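Local coordinates for protein adenylate kinase (Desulfovibrio gigas, PDB 3L0S) that probably catalyses the reversible transfer of the terminal phosphate of ATP to AMP, giving two ADP, and carries a bound metal ion, at residues 133-138 with 152-157; 126-131 with 159-164; 33-38 with 65-70. All coordinates share one frame; numbering follows the deposited sequence.

How the interactions relate
Interactions 1 and 2 belong to one peripheral unit, their centres 10 Å apart, and both hold ligands of a single cobalt ion. Interaction 2 pairs strand 128-129 with strand 158-159, and interaction 1 lies within the loop between those strands, so the pairing brackets the metal site. The two also touch directly, for example through probable backbone hydrogen bonds from Lys130 to Ala157 and from Arg127 to Asn137. Interaction 3 comes earlier in the sequence and joins helix 31-40, of the predicted NMP-binding region, to helix 61-74; its centre is 38 Å from interaction 1, across the chain's centre, and 33 Å from interaction 2. The LID and NMPbind domains both move during catalysis.

Interaction 1. Residues 133-138 with 152-157; sequences PNHPNN and RVCGGA. With CO (cobalt (II) ion), chain C.
Arg152 begins the second segment by laying the aliphatic part of its side chain along the backbone of Pro136 and the side chain of Asn137. Its CG sits between the backbone N and the carbonyl carbon (chi1 58°), and a bend at chi3 (-44°) brings NH1 to a water. The closest point is Arg152 CD to Pro136 O, at 3.1 Å. That water bridges the two residues, donating to Pro136 O at 2.8 Å and accepting from Arg152 NH1 at 2.5 Å, a short distance that should carry little weight. Arg152 NE also makes a weak hydrogen bond to Lys145 O.

Val153 follows and covers one face of the His135 imidazole. Its CG1 stands 3.6 Å from the ring centroid and only 9° off the ring normal, which identifies a CH-pi contact centred on the ring. The other branch, Val153 CG2, reaches back to His135 CB at 3.9 Å, so the valine straddles both the ring and its stem. This would limit tilting of the imidazole toward the valine side.

Cys154 approaches the same ring from a different direction, at its edge and in its plane, with SG 3.6 Å from His135 ND1. The cobalt ion explains this spacing: it is bound by His135 ND1 at 2.0 Å and by Cys154 SG at 2.4 Å, so nitrogen and sulfur are neighbouring ligands of one metal. Cys129 and Cys151 complete the set.

Valine over the face and metal at the edge together probably fix the imidazole in position and rotation. Three cysteines and a histidine, two of the cysteines spaced as Cys-x-x-Cys (Cys151 and Cys154), form the metal site in the LID of this adenylate kinase, which has also been seen with zinc and with iron.

Interaction 2. Residues 126-131 with 159-164; sequences RRICKN and SARADD. With CO (cobalt (II) ion), chain C.
Ile128 and Ser159 form one firm part of this contact, an antiparallel hydrogen-bonded pair at the base of the metal-bearing loop. Ile128 N donates to Ser159 O at 2.8 Å, while Ser159 N returns a bond to Ile128 O at 2.9 Å. Beside this pair, Ile128 CG1 lies 3.5 Å from Arg161 CG. The next strand residue, Cys129, binds the cobalt ion through SG at 2.3 Å, together with His135, Cys151 and Cys154.

The second tight part is a salt-bridge network around the buried Asp164. The bend in Arg161 at chi3 (-68°) turns its guanidinium side-on to the carboxylate, with NE 3.0 Å from OD2 and NH2 3.0 Å from OD1. Arg126 arrives extended, its NH1 3.1 Å from Asp164 OD1 and 44° above the carboxylate plane, so that oxygen accepts from both arginines. Past the end of the strand pair, a water joins Arg126 O, Arg161 N and Asp164 OD2.

The exposed side is looser. A water links Ile128 O with Ser159 OG, and the Ala160 methyl sits over one face of the Arg127 guanidinium, with CB 3.9 Å from NH1.

One carboxylate therefore holds two guanidinium groups close together. Arg126 and Arg161 are predicted to bind ATP and AMP respectively, and a tartrate lies near Arg126; the shared aspartate probably keeps both arginines oriented beside an anion-binding pocket.

Interaction 3. Residues 33-38 with 65-70; sequences GIFREH and IPMVLE
Met67 is the main bump of this contact, projecting from helix 61-74 into a hollow of helix 31-40 walled by the Phe35 and His38 rings. The helices cross almost at right angles, 87° between the short segments, with axes 9.8 Å apart, a separation bridged by side chains.

The methionine meets its hollow at CB, SD and CE. A bend at chi3 (-47°) turns the methyl over the Phe35 face, where CE lies 3.7 Å from the ring centroid, displaced toward the rim on the CE1 side. Its sulfur stands obliquely to the same ring, a Met-aromatic contact. Nearer the backbone, Met67 CB rests over the face of the His38 imidazole, 4.2 Å from its centroid. One side chain thus meets two aromatic faces, CB serving one and CE the other.

Ile34 forms a second, smaller bump on helix 31-40. Its CD1 crosses to Val68 CG2 at 3.7 Å, although the valine side chain starts out away from that helix, and its CG2 lies against the Met67 backbone, 4.0 Å from Met67 O.

While Met67 covers a face of His38, Glu70 meets its edge, OE1 being 3.4 Å from His38 CE1, with the ring and carboxylate planes 37° apart. Helix 44-53 adds Leu45 and Ala49 against the methionine.

The contact joins helix 61-74 to a helix of the predicted NMP-binding region that carries Arg36, predicted to bind AMP.

Apolar contact dominates, and the polar atoms of the buried His38 find partners close by: ND1 is hydrogen-bonded to Thr43 OG1, while NE2 lies 3.1 Å from Met67 O and makes a weak hydrogen bond to Thr71 OG1. The Thr43 bond would resist rotation of the imidazole, and the nearby Glu70 carboxylate may favour positive charge on it.

Interaction 1. Residues 133-138 with 152-157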
ATOM      1  N   PRO A 133      12.015   7.611 -18.587  1.00 20.13           N
ATOM      2  CA  PRO A 133      12.029   6.723 -17.442  1.00 19.27           C
ATOM      3  C   PRO A 133      10.667   6.043 -17.261  1.00 19.34           C
ATOM      4  O   PRO A 133      10.553   5.134 -16.458  1.00 20.34           O
ATOM      5  CB  PRO A 133      12.418   7.650 -16.303  1.00 20.00           C
ATOM      6  CG  PRO A 133      11.758   9.047 -16.710  1.00 21.65           C
ATOM      7  CD  PRO A 133      11.814   9.037 -18.230  1.00 19.95           C
ATOM      8  N   ASN A 134       9.652   6.431 -18.037  1.00 18.25           N
ATOM      9  CA  ASN A 134       8.390   5.728 -17.957  1.00 18.73           C
ATOM     10  C   ASN A 134       8.466   4.380 -18.657  1.00 16.66           C
ATOM     11  O   ASN A 134       7.551   3.594 -18.456  1.00 17.89           O
ATOM     12  CB  ASN A 134       7.235   6.435 -18.708  1.00 20.33           C
ATOM     13  CG  ASN A 134       6.947   7.838 -18.229  1.00 24.83           C
ATOM     14  OD1 ASN A 134       6.276   8.604 -18.972  1.00 29.64           O
ATOM     15  ND2 ASN A 134       7.409   8.197 -17.026  1.00 17.43           N
ATOM     16  N   HIS A 135       9.501   4.105 -19.453  1.00 15.19           N
ATOM     17  CA  HIS A 135       9.552   2.821 -20.291  1.00 14.61           C
ATOM     18  C   HIS A 135       9.817   1.589 -19.456  1.00 14.90           C
ATOM     19  O   HIS A 135      10.919   1.487 -18.892  1.00 15.00           O
ATOM     20  CB  HIS A 135      10.699   2.889 -21.293  1.00 13.60           C
ATOM     21  CG  HIS A 135      10.432   3.789 -22.462  1.00 14.19           C
ATOM     22  ND1 HIS A 135      11.433   4.213 -23.309  1.00 12.89           N
ATOM     23  CD2 HIS A 135       9.297   4.410 -22.865  1.00 12.29           C
ATOM     24  CE1 HIS A 135      10.920   5.063 -24.189  1.00 12.95           C
ATOM     25  NE2 HIS A 135       9.619   5.184 -23.953  1.00 16.68           N
ATOM     26  N   PRO A 136       8.831   0.670 -19.322  1.00 16.66           N
ATOM     27  CA  PRO A 136       9.082  -0.435 -18.363  1.00 16.52           C
ATOM     28  C   PRO A 136      10.086  -1.510 -18.803  1.00 16.66           C
ATOM     29  O   PRO A 136       9.977  -2.097 -19.898  1.00 16.04           O
ATOM     30  CB  PRO A 136       7.670  -1.036 -18.166  1.00 17.15           C
ATOM     31  CG  PRO A 136       6.743   0.160 -18.609  1.00 19.41           C
ATOM     32  CD  PRO A 136       7.423   0.673 -19.766  1.00 15.24           C
ATOM     33  N   ASN A 137      11.083  -1.743 -17.945  1.00 16.24           N
ATOM     34  CA  ASN A 137      12.144  -2.734 -18.228  1.00 16.63           C
ATOM     35  C   ASN A 137      12.396  -3.400 -16.890  1.00 16.66           C
ATOM     36  O   ASN A 137      12.574  -2.695 -15.884  1.00 15.41           O
ATOM     37  CB  ASN A 137      13.448  -2.062 -18.678  1.00 13.78           C
ATOM     38  CG  ASN A 137      13.419  -1.625 -20.117  1.00 17.67           C
ATOM     39  OD1 ASN A 137      13.152  -0.442 -20.459  1.00 16.11           O
ATOM     40  ND2 ASN A 137      13.758  -2.550 -20.964  1.00 10.05           N
ATOM     41  N   ASN A 138      12.403  -4.717 -16.854  1.00 16.44           N
ATOM     42  CA  ASN A 138      12.740  -5.386 -15.576  1.00 18.57           C
ATOM     43  C   ASN A 138      13.398  -6.708 -15.943  1.00 19.99           C
ATOM     44  O   ASN A 138      12.808  -7.479 -16.699  1.00 20.43           O
ATOM     45  CB  ASN A 138      11.469  -5.668 -14.768  1.00 14.62           C
ATOM     46  CG  ASN A 138      11.755  -6.053 -13.323  1.00 19.95           C
ATOM     47  OD1 ASN A 138      12.413  -7.050 -13.053  1.00 18.25           O
ATOM     48  ND2 ASN A 138      11.196  -5.270 -12.365  1.00 16.24           N
ATOM     49  N   ARG A 152      13.833  -2.077 -23.893  1.00 17.25           N
ATOM     50  CA  ARG A 152      13.078  -2.851 -24.856  1.00 18.99           C
ATOM     51  C   ARG A 152      12.072  -1.973 -25.637  1.00 19.51           C
ATOM     52  O   ARG A 152      11.404  -2.501 -26.539  1.00 21.25           O
ATOM     53  CB  ARG A 152      12.236  -3.869 -24.109  1.00 19.40           C
ATOM     54  CG  ARG A 152      11.289  -3.176 -23.107  1.00 18.03           C
ATOM     55  CD  ARG A 152      10.485  -4.112 -22.231  1.00 23.06           C
ATOM     56  NE  ARG A 152       9.948  -5.199 -23.007  1.00 28.89           N
ATOM     57  CZ  ARG A 152       8.810  -5.161 -23.689  1.00 34.96           C
ATOM     58  NH1 ARG A 152       8.025  -4.057 -23.686  1.00 35.68           N
ATOM     59  NH2 ARG A 152       8.452  -6.251 -24.382  1.00 38.38           N
ATOM     60  N   VAL A 153      11.871  -0.702 -25.224  1.00 18.52           N
ATOM     61  CA  VAL A 153      10.924   0.214 -25.915  1.00 17.77           C
ATOM     62  C   VAL A 153      11.656   1.072 -26.981  1.00 18.83           C
ATOM     63  O   VAL A 153      11.177   1.188 -28.107  1.00 18.94           O
ATOM     64  CB  VAL A 153      10.151   1.141 -24.926  1.00 17.92           C
ATOM     65  CG1 VAL A 153       9.155   2.042 -25.711  1.00 16.35           C
ATOM     66  CG2 VAL A 153       9.350   0.339 -23.903  1.00 17.20           C
ATOM     67  N   CYS A 154      12.814   1.658 -26.645  1.00 17.83           N
ATOM     68  CA  CYS A 154      13.413   2.673 -27.531  1.00 18.48           C
ATOM     69  C   CYS A 154      14.889   2.449 -27.790  1.00 17.31           C
ATOM     70  O   CYS A 154      15.496   3.213 -28.491  1.00 18.72           O
ATOM     71  CB  CYS A 154      13.217   4.088 -26.920  1.00 19.47           C
ATOM     72  SG  CYS A 154      14.302   4.471 -25.502  1.00 20.42           S
ATOM     73  N   GLY A 155      15.493   1.450 -27.141  1.00 17.43           N
ATOM     74  CA  GLY A 155      16.903   1.174 -27.297  1.00 17.26           C
ATOM     75  C   GLY A 155      17.830   2.081 -26.482  1.00 18.56           C
ATOM     76  O   GLY A 155      19.029   2.095 -26.710  1.00 19.20           O
ATOM     77  N   GLY A 156      17.300   2.850 -25.542  1.00 18.37           N
ATOM     78  CA  GLY A 156      18.148   3.772 -24.806  1.00 18.87           C
ATOM     79  C   GLY A 156      18.897   2.990 -23.733  1.00 19.18           C
ATOM     80  O   GLY A 156      18.532   1.853 -23.419  1.00 17.83           O
ATOM     81  N   ALA A 157      19.931   3.601 -23.180  1.00 20.25           N
ATOM     82  CA  ALA A 157      20.725   2.960 -22.110  1.00 21.02           C
ATOM     83  C   ALA A 157      19.880   2.697 -20.859  1.00 21.00           C
ATOM     84  O   ALA A 157      18.964   3.455 -20.547  1.00 21.13           O
ATOM     85  CB  ALA A 157      21.923   3.806 -21.770  1.00 22.51           C
TER
HETATM   86 CO    CO C 224      13.308   3.657 -23.487  0.50 13.22          CO
HETATM   87  O   HOH W   1       7.973  -2.398 -21.793  1.00 15.05           O

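Interaction 2. Residues 126-131 with 159-164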
ATOM      1  N   ARG A 126      14.407  -3.996 -11.558  1.00 16.12           N
ATOM      2  CA  ARG A 126      14.045  -2.735 -12.285  1.00 18.43           C
ATOM      3  C   ARG A 126      15.237  -2.105 -13.016  1.00 17.71           C
ATOM      4  O   ARG A 126      16.306  -1.979 -12.434  1.00 18.59           O
ATOM      5  CB  ARG A 126      13.513  -1.675 -11.326  1.00 17.63           C
ATOM      6  CG  ARG A 126      12.069  -1.890 -10.894  1.00 19.74           C
ATOM      7  CD  ARG A 126      11.795  -1.105  -9.652  1.00 21.12           C
ATOM      8  NE  ARG A 126      10.516  -1.507  -9.087  1.00 22.04           N
ATOM      9  CZ  ARG A 126      10.127  -1.241  -7.841  1.00 24.29           C
ATOM     10  NH1 ARG A 126      10.901  -0.504  -7.036  1.00 18.70           N
ATOM     11  NH2 ARG A 126       8.931  -1.674  -7.412  1.00 26.04           N
ATOM     12  N   ARG A 127      15.029  -1.659 -14.257  1.00 15.71           N
ATOM     13  CA  ARG A 127      16.059  -0.933 -15.041  1.00 15.99           C
ATOM     14  C   ARG A 127      15.401   0.271 -15.638  1.00 17.23           C
ATOM     15  O   ARG A 127      14.272   0.163 -16.178  1.00 15.18           O
ATOM     16  CB  ARG A 127      16.636  -1.817 -16.149  1.00 16.07           C
ATOM     17  CG  ARG A 127      17.375  -3.052 -15.595  1.00 16.54           C
ATOM     18  CD  ARG A 127      18.578  -2.568 -14.759  1.00 23.64           C
ATOM     19  NE  ARG A 127      19.383  -3.685 -14.281  1.00 24.84           N
ATOM     20  CZ  ARG A 127      19.246  -4.217 -13.064  1.00 27.66           C
ATOM     21  NH1 ARG A 127      18.382  -3.718 -12.184  1.00 23.72           N
ATOM     22  NH2 ARG A 127      19.970  -5.255 -12.726  1.00 28.68           N
ATOM     23  N   ILE A 128      16.036   1.435 -15.487  1.00 17.73           N
ATOM     24  CA  ILE A 128      15.436   2.682 -15.910  1.00 16.60           C
ATOM     25  C   ILE A 128      16.134   3.113 -17.187  1.00 18.02           C
ATOM     26  O   ILE A 128      17.382   3.138 -17.239  1.00 17.07           O
ATOM     27  CB  ILE A 128      15.715   3.812 -14.861  1.00 18.22           C
ATOM     28  CG1 ILE A 128      15.363   3.328 -13.449  1.00 21.28           C
ATOM     29  CG2 ILE A 128      14.919   5.086 -15.187  1.00 16.83           C
ATOM     30  CD1 ILE A 128      14.028   2.506 -13.361  1.00 20.50           C
ATOM     31  N   CYS A 129      15.328   3.506 -18.186  1.00 17.64           N
ATOM     32  CA  CYS A 129      15.794   3.977 -19.480  1.00 17.04           C
ATOM     33  C   CYS A 129      16.257   5.431 -19.437  1.00 16.51           C
ATOM     34  O   CYS A 129      15.592   6.306 -18.873  1.00 18.01           O
ATOM     35  CB  CYS A 129      14.692   3.716 -20.517  1.00 17.64           C
ATOM     36  SG  CYS A 129      14.878   4.650 -22.070  1.00 17.07           S
ATOM     37  N   LYS A 130      17.445   5.692 -19.963  1.00 16.69           N
ATOM     38  CA  LYS A 130      18.020   7.050 -19.917  1.00 16.37           C
ATOM     39  C   LYS A 130      17.128   8.048 -20.681  1.00 17.62           C
ATOM     40  O   LYS A 130      17.000   9.209 -20.276  1.00 16.29           O
ATOM     41  CB  LYS A 130      19.465   7.086 -20.480  1.00 16.76           C
ATOM     42  N   ASN A 131      16.453   7.578 -21.725  1.00 15.98           N
ATOM     43  CA  ASN A 131      15.681   8.471 -22.622  1.00 17.70           C
ATOM     44  C   ASN A 131      14.313   8.829 -22.137  1.00 18.05           C
ATOM     45  O   ASN A 131      13.803   9.931 -22.414  1.00 18.80           O
ATOM     46  CB  ASN A 131      15.520   7.781 -23.981  1.00 17.19           C
ATOM     47  CG  ASN A 131      16.817   7.715 -24.710  1.00 22.71           C
ATOM     48  OD1 ASN A 131      17.620   8.580 -24.510  1.00 23.33           O
ATOM     49  ND2 ASN A 131      17.036   6.697 -25.533  1.00 19.64           N
ATOM     50  N   SER A 159      19.910   1.901 -16.599  1.00 23.37           N
ATOM     51  CA  SER A 159      20.660   1.806 -15.355  1.00 24.05           C
ATOM     52  C   SER A 159      19.846   1.273 -14.214  1.00 22.71           C
ATOM     53  O   SER A 159      18.601   1.214 -14.272  1.00 21.30           O
ATOM     54  CB  SER A 159      21.331   3.114 -15.001  1.00 25.50           C
ATOM     55  OG  SER A 159      20.457   4.124 -15.335  1.00 28.62           O
ATOM     56  N   ALA A 160      20.571   0.803 -13.198  1.00 20.84           N
ATOM     57  CA  ALA A 160      19.938   0.340 -11.999  1.00 20.26           C
ATOM     58  C   ALA A 160      19.833   1.555 -11.055  1.00 19.24           C
ATOM     59  O   ALA A 160      20.706   2.422 -11.037  1.00 17.86           O
ATOM     60  CB  ALA A 160      20.809  -0.750 -11.395  1.00 21.14           C
ATOM     61  N   ARG A 161      18.763   1.633 -10.306  1.00 18.55           N
ATOM     62  CA  ARG A 161      18.641   2.641  -9.221  1.00 19.99           C
ATOM     63  C   ARG A 161      19.235   2.127  -7.895  1.00 19.79           C
ATOM     64  O   ARG A 161      18.851   1.073  -7.405  1.00 17.69           O
ATOM     65  CB  ARG A 161      17.183   2.930  -8.947  1.00 20.12           C
ATOM     66  CG  ARG A 161      16.384   3.540 -10.079  1.00 18.90           C
ATOM     67  CD  ARG A 161      15.209   4.244  -9.493  1.00 19.33           C
ATOM     68  NE  ARG A 161      14.246   3.304  -8.891  1.00 20.14           N
ATOM     69  CZ  ARG A 161      13.091   3.676  -8.311  1.00 21.03           C
ATOM     70  NH1 ARG A 161      12.773   4.966  -8.199  1.00 19.87           N
ATOM     71  NH2 ARG A 161      12.290   2.764  -7.766  1.00 22.39           N
ATOM     72  N   ALA A 162      20.135   2.890  -7.282  1.00 21.81           N
ATOM     73  CA  ALA A 162      20.741   2.402  -5.988  1.00 22.90           C
ATOM     74  C   ALA A 162      19.683   1.904  -4.943  1.00 23.20           C
ATOM     75  O   ALA A 162      19.880   0.865  -4.331  1.00 22.31           O
ATOM     76  CB  ALA A 162      21.671   3.451  -5.382  1.00 23.68           C
ATOM     77  N   ASP A 163      18.559   2.602  -4.768  1.00 23.83           N
ATOM     78  CA  ASP A 163      17.562   2.204  -3.752  1.00 24.35           C
ATOM     79  C   ASP A 163      16.946   0.851  -4.077  1.00 22.91           C
ATOM     80  O   ASP A 163      16.716   0.040  -3.196  1.00 22.39           O
ATOM     81  CB  ASP A 163      16.454   3.239  -3.544  1.00 26.98           C
ATOM     82  CG  ASP A 163      16.916   4.508  -2.723  1.00 33.95           C
ATOM     83  OD1 ASP A 163      18.045   4.566  -2.136  1.00 38.73           O
ATOM     84  OD2 ASP A 163      16.119   5.480  -2.706  1.00 37.94           O
ATOM     85  N   ASP A 164      16.758   0.568  -5.352  1.00 22.15           N
ATOM     86  CA  ASP A 164      16.319  -0.772  -5.764  1.00 20.85           C
ATOM     87  C   ASP A 164      17.322  -1.876  -5.436  1.00 20.75           C
ATOM     88  O   ASP A 164      16.952  -3.061  -5.399  1.00 21.24           O
ATOM     89  CB  ASP A 164      16.048  -0.791  -7.256  1.00 19.18           C
ATOM     90  CG  ASP A 164      14.850   0.071  -7.678  1.00 22.00           C
ATOM     91  OD1 ASP A 164      13.907   0.370  -6.870  1.00 21.08           O
ATOM     92  OD2 ASP A 164      14.821   0.401  -8.885  1.00 25.41           O
TER
HETATM   93 CO    CO C 224      13.308   3.657 -23.487  0.50 13.22          CO
HETATM   94  O   HOH W   2      16.800  -0.516 -10.326  1.00 14.07           O
HETATM   95  O   HOH W   3      18.885   5.328 -16.943  1.00 16.91           O

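Interaction 3. Residues 33-38 with 65-70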
ATOM      1  N   GLY A  33       0.657  11.080   3.969  1.00 33.00           N
ATOM      2  CA  GLY A  33      -0.299  12.199   3.808  1.00 31.13           C
ATOM      3  C   GLY A  33      -1.127  12.575   5.018  1.00 30.51           C
ATOM      4  O   GLY A  33      -1.418  13.779   5.246  1.00 30.97           O
ATOM      5  N   ILE A  34      -1.536  11.560   5.794  1.00 29.55           N
ATOM      6  CA  ILE A  34      -2.231  11.789   7.056  1.00 28.02           C
ATOM      7  C   ILE A  34      -1.334  12.674   7.971  1.00 31.66           C
ATOM      8  O   ILE A  34      -1.742  13.733   8.432  1.00 31.23           O
ATOM      9  CB  ILE A  34      -2.572  10.482   7.711  1.00 26.51           C
ATOM     10  CG1 ILE A  34      -3.475   9.646   6.779  1.00 23.90           C
ATOM     11  CG2 ILE A  34      -3.282  10.707   9.032  1.00 27.97           C
ATOM     12  CD1 ILE A  34      -3.733   8.175   7.309  1.00 26.93           C
ATOM     13  N   PHE A  35      -0.100  12.259   8.190  1.00 34.72           N
ATOM     14  CA  PHE A  35       0.795  13.005   9.086  1.00 40.65           C
ATOM     15  C   PHE A  35       0.979  14.502   8.664  1.00 41.88           C
ATOM     16  O   PHE A  35       0.794  15.398   9.474  1.00 43.26           O
ATOM     17  CB  PHE A  35       2.112  12.221   9.311  1.00 43.36           C
ATOM     18  CG  PHE A  35       1.977  11.035  10.323  1.00 47.48           C
ATOM     19  CD1 PHE A  35       0.891  10.133  10.259  1.00 47.94           C
ATOM     20  CD2 PHE A  35       2.963  10.814  11.311  1.00 53.55           C
ATOM     21  CE1 PHE A  35       0.785   9.042  11.171  1.00 50.16           C
ATOM     22  CE2 PHE A  35       2.861   9.735  12.230  1.00 55.26           C
ATOM     23  CZ  PHE A  35       1.767   8.852  12.158  1.00 53.71           C
ATOM     24  N   ARG A  36       1.234  14.740   7.382  1.00 41.35           N
ATOM     25  CA  ARG A  36       1.282  16.081   6.790  1.00 43.06           C
ATOM     26  C   ARG A  36       0.082  16.937   7.117  1.00 42.05           C
ATOM     27  O   ARG A  36       0.238  18.073   7.540  1.00 44.24           O
ATOM     28  CB  ARG A  36       1.334  15.979   5.259  1.00 41.70           C
ATOM     29  CG  ARG A  36       2.552  16.477   4.589  1.00 44.68           C
ATOM     30  CD  ARG A  36       2.464  16.055   3.111  1.00 46.63           C
ATOM     31  NE  ARG A  36       3.178  14.793   2.976  1.00 47.38           N
ATOM     32  CZ  ARG A  36       2.903  13.762   2.173  1.00 41.26           C
ATOM     33  NH1 ARG A  36       1.866  13.703   1.339  1.00 37.90           N
ATOM     34  NH2 ARG A  36       3.708  12.726   2.254  1.00 42.75           N
ATOM     35  N   GLU A  37      -1.110  16.424   6.856  1.00 32.69           N
ATOM     36  CA  GLU A  37      -2.304  17.211   7.079  1.00 34.33           C
ATOM     37  C   GLU A  37      -2.382  17.656   8.549  1.00 32.98           C
ATOM     38  O   GLU A  37      -2.743  18.786   8.831  1.00 34.90           O
ATOM     39  CB  GLU A  37      -3.545  16.411   6.664  1.00 34.86           C
ATOM     40  CG  GLU A  37      -4.828  16.674   7.543  1.00 39.58           C
ATOM     41  CD  GLU A  37      -6.000  15.719   7.220  1.00 45.06           C
ATOM     42  OE1 GLU A  37      -5.921  14.973   6.212  1.00 47.10           O
ATOM     43  OE2 GLU A  37      -7.001  15.700   7.985  1.00 48.97           O
ATOM     44  N   HIS A  38      -2.023  16.764   9.460  1.00 30.97           N
ATOM     45  CA  HIS A  38      -2.144  16.969  10.916  1.00 30.65           C
ATOM     46  C   HIS A  38      -0.926  17.647  11.619  1.00 31.43           C
ATOM     47  O   HIS A  38      -1.108  18.603  12.414  1.00 31.75           O
ATOM     48  CB  HIS A  38      -2.398  15.634  11.626  1.00 28.88           C
ATOM     49  CG  HIS A  38      -3.787  15.097  11.453  1.00 26.94           C
ATOM     50  ND1 HIS A  38      -4.830  15.474  12.265  1.00 26.26           N
ATOM     51  CD2 HIS A  38      -4.291  14.194  10.582  1.00 23.22           C
ATOM     52  CE1 HIS A  38      -5.931  14.843  11.884  1.00 27.81           C
ATOM     53  NE2 HIS A  38      -5.633  14.073  10.851  1.00 27.26           N
ATOM     54  N   ILE A  65      -4.488   6.429  15.549  1.00 19.64           N
ATOM     55  CA  ILE A  65      -5.818   5.946  15.136  1.00 19.79           C
ATOM     56  C   ILE A  65      -6.767   7.152  14.995  1.00 19.88           C
ATOM     57  O   ILE A  65      -7.391   7.318  13.964  1.00 20.61           O
ATOM     58  CB  ILE A  65      -6.387   4.803  16.074  1.00 20.80           C
ATOM     59  CG1 ILE A  65      -5.543   3.521  16.014  1.00 22.42           C
ATOM     60  CG2 ILE A  65      -7.902   4.456  15.788  1.00 20.97           C
ATOM     61  CD1 ILE A  65      -5.591   2.777  14.747  1.00 26.77           C
ATOM     62  N   PRO A  66      -6.878   7.992  16.034  1.00 20.94           N
ATOM     63  CA  PRO A  66      -7.831   9.076  15.812  1.00 22.69           C
ATOM     64  C   PRO A  66      -7.401  10.050  14.687  1.00 22.01           C
ATOM     65  O   PRO A  66      -8.288  10.665  14.056  1.00 22.98           O
ATOM     66  CB  PRO A  66      -7.943   9.767  17.185  1.00 23.06           C
ATOM     67  CG  PRO A  66      -7.054   9.032  18.103  1.00 23.12           C
ATOM     68  CD  PRO A  66      -6.596   7.765  17.470  1.00 21.50           C
ATOM     69  N   MET A  67      -6.085  10.209  14.476  1.00 21.70           N
ATOM     70  CA  MET A  67      -5.565  10.984  13.337  1.00 23.17           C
ATOM     71  C   MET A  67      -6.082  10.376  12.028  1.00 21.45           C
ATOM     72  O   MET A  67      -6.604  11.102  11.160  1.00 21.03           O
ATOM     73  CB  MET A  67      -4.037  11.075  13.287  1.00 23.20           C
ATOM     74  CG  MET A  67      -3.415  11.950  14.292  1.00 28.33           C
ATOM     75  SD  MET A  67      -1.673  12.334  13.896  1.00 33.12           S
ATOM     76  CE  MET A  67      -0.994  10.765  13.478  1.00 35.58           C
ATOM     77  N   VAL A  68      -5.981   9.056  11.904  1.00 21.15           N
ATOM     78  CA  VAL A  68      -6.497   8.366  10.686  1.00 21.04           C
ATOM     79  C   VAL A  68      -7.991   8.641  10.487  1.00 23.17           C
ATOM     80  O   VAL A  68      -8.442   9.087   9.410  1.00 23.74           O
ATOM     81  CB  VAL A  68      -6.244   6.871  10.746  1.00 21.17           C
ATOM     82  CG1 VAL A  68      -7.086   6.127   9.669  1.00 20.70           C
ATOM     83  CG2 VAL A  68      -4.749   6.611  10.562  1.00 17.11           C
ATOM     84  N   LEU A  69      -8.746   8.432  11.565  1.00 24.28           N
ATOM     85  CA  LEU A  69     -10.207   8.556  11.554  1.00 25.40           C
ATOM     86  C   LEU A  69     -10.621   9.955  11.167  1.00 26.56           C
ATOM     87  O   LEU A  69     -11.553  10.072  10.362  1.00 27.16           O
ATOM     88  CB  LEU A  69     -10.783   8.154  12.931  1.00 26.83           C
ATOM     89  CG  LEU A  69     -11.241   6.708  13.151  1.00 28.94           C
ATOM     90  CD1 LEU A  69     -12.494   6.559  12.429  1.00 30.72           C
ATOM     91  CD2 LEU A  69     -10.264   5.661  12.613  1.00 28.16           C
ATOM     92  N   GLU A  70      -9.928  10.999  11.699  1.00 26.53           N
ATOM     93  CA  GLU A  70     -10.171  12.415  11.301  1.00 28.78           C
ATOM     94  C   GLU A  70     -10.003  12.634   9.811  1.00 27.50           C
ATOM     95  O   GLU A  70     -10.789  13.349   9.229  1.00 28.97           O
ATOM     96  CB  GLU A  70      -9.362  13.521  12.071  1.00 31.00           C
ATOM     97  CG  GLU A  70      -9.664  13.649  13.564  1.00 35.58           C
ATOM     98  CD  GLU A  70      -9.316  15.019  14.263  1.00 46.53           C
ATOM     99  OE1 GLU A  70      -8.492  15.880  13.783  1.00 46.65           O
ATOM    100  OE2 GLU A  70      -9.901  15.205  15.370  1.00 50.14           O
TER